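PDB 2HX1: predicted sugar phosphatases of the HAD superfamily, which probably hydrolyses phosphate esters of sugars or related metabolites, as a magnesium-binding member of the haloacid dehalogenase superfamily. Local coordinates for the interface of chains A and B. Numbering follows the deposited sequence. Chains: chain A/B, Predicted sugar phosphatases of the HAD superfamily.

The interface of chains A and B. Residues chain A 151, 154-155, 158, 194; chain B 172, 179-182.
This helix-against-strand patch belongs to a two-fold symmetric interface between copies of one protein, so its bonds recur with the chains exchanged; it joins two subunits of the deposited assembly, though the structure alone does not show that the pairing is biological. One turn apart on helix 146-159, A:Asn151 and A:Asn155 read the backbone of strand 180-182 through their side-chain amides. The A:Asn155 amide pairs with both polar backbone atoms of one residue: its OD1 accepts from B:Val180 N at 3.0 Å, in the carbonyl plane and on a lone pair, while its ND2 donates to B:Val180 O at 3.0 Å, with that oxygen only 7° out of the amide plane. Both bonds are nearly straight, 164° at the hydrogen, and together should fix the amide's rotation. An aspartate here would probably leave B:Val180 O without its N-H donor and let the side chain turn about the remaining bond. A:Asn151 uses the same chemistry less symmetrically: OD1 accepts from B:Ile182 N at 2.8 Å, whereas ND2 reaches B:Ile182 O through water 1. B:Ile182 CD1 packs 4.1 Å from A:Asn151 CG. Apolar packing flanks the polar pairs. B:Val180 turns its two methyls to different partners: CG2 lies 4.0 Å from A:Val154 CG1, the side chains crossing at about a right angle, and CG1 sits over the centre of one face of the A:Arg158 guanidinium, 3.7 Å from CZ. A bend at chi3 (64°) appears to swing the guanidinium so that this face meets the methyl. A second helix of chain A, 184-195, meets strand 172-174 of chain B methyl to methyl, in a tight contact of 3.4 Å between A:Ile194 CG2 and B:Thr172 CG2.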
# COMPACT_ATOMS: atom_id res chain seq x y z
N ASN A 151 2.62 21.61 -1.32
CA ASN A 151 4.07 21.70 -1.31
C ASN A 151 4.60 22.24 0.00
O ASN A 151 5.50 21.62 0.60
CB ASN A 151 4.60 22.50 -2.49
CG ASN A 151 4.75 21.66 -3.73
OD1 ASN A 151 5.55 20.73 -3.76
ND2 ASN A 151 4.00 22.01 -4.79
N VAL A 154 4.21 19.55 2.77
CA VAL A 154 5.25 18.54 2.66
C VAL A 154 6.53 19.04 3.33
O VAL A 154 7.11 18.35 4.17
CB VAL A 154 5.48 18.07 1.18
CG1 VAL A 154 6.82 17.32 0.99
CG2 VAL A 154 4.34 17.20 0.74
N ASN A 155 6.95 20.26 2.99
CA ASN A 155 8.17 20.79 3.55
C ASN A 155 8.09 21.10 5.06
O ASN A 155 9.06 20.91 5.79
CB ASN A 155 8.61 22.01 2.77
CG ASN A 155 9.14 21.64 1.40
OD1 ASN A 155 10.09 20.86 1.29
ND2 ASN A 155 8.50 22.17 0.36
N ARG A 158 8.53 17.80 6.79
CA ARG A 158 9.92 17.39 6.66
C ARG A 158 10.80 18.16 7.64
O ARG A 158 11.82 17.64 8.08
CB ARG A 158 10.43 17.63 5.25
CG ARG A 158 9.89 16.62 4.20
CD ARG A 158 10.28 16.95 2.74
NE ARG A 158 11.74 16.87 2.55
CZ ARG A 158 12.57 17.92 2.58
NH1 ARG A 158 12.11 19.17 2.75
NH2 ARG A 158 13.88 17.71 2.43
N ILE A 194 3.05 10.68 -0.58
CA ILE A 194 4.38 11.27 -0.80
C ILE A 194 5.28 11.03 0.43
O ILE A 194 6.40 10.58 0.31
CB ILE A 194 4.25 12.84 -1.02
CG1 ILE A 194 3.37 13.19 -2.22
CG2 ILE A 194 5.61 13.53 -1.22
CD1 ILE A 194 3.67 12.41 -3.49
N THR B 172 9.07 13.41 -5.58
CA THR B 172 9.45 14.79 -5.31
C THR B 172 10.77 15.10 -6.02
O THR B 172 11.47 14.19 -6.43
CB THR B 172 9.57 15.06 -3.78
OG1 THR B 172 10.69 14.35 -3.26
CG2 THR B 172 8.31 14.59 -3.01
N ASP B 179 14.35 22.55 0.61
CA ASP B 179 12.98 22.25 0.18
C ASP B 179 12.89 21.35 -1.06
O ASP B 179 13.69 21.44 -1.99
CB ASP B 179 12.24 23.55 -0.15
CG ASP B 179 12.02 24.42 1.06
OD1 ASP B 179 12.72 24.21 2.06
OD2 ASP B 179 11.17 25.34 0.98
N VAL B 180 11.85 20.52 -1.08
CA VAL B 180 11.53 19.71 -2.25
C VAL B 180 10.21 20.21 -2.83
O VAL B 180 9.49 21.01 -2.20
CB VAL B 180 11.40 18.23 -1.90
CG1 VAL B 180 12.67 17.71 -1.17
CG2 VAL B 180 10.13 17.97 -1.10
N ALA B 181 9.91 19.76 -4.04
CA ALA B 181 8.66 20.03 -4.67
C ALA B 181 8.08 18.70 -5.14
O ALA B 181 8.84 17.79 -5.48
CB ALA B 181 8.87 20.97 -5.84
N ILE B 182 6.75 18.61 -5.19
CA ILE B 182 6.06 17.44 -5.71
C ILE B 182 6.20 17.40 -7.24
O ILE B 182 5.89 18.37 -7.95
CB ILE B 182 4.59 17.38 -5.26
CG1 ILE B 182 4.50 17.39 -3.72
CG2 ILE B 182 3.89 16.14 -5.80
CD1 ILE B 182 3.17 17.96 -3.14
O HOH W 1 5.17 20.87 -7.30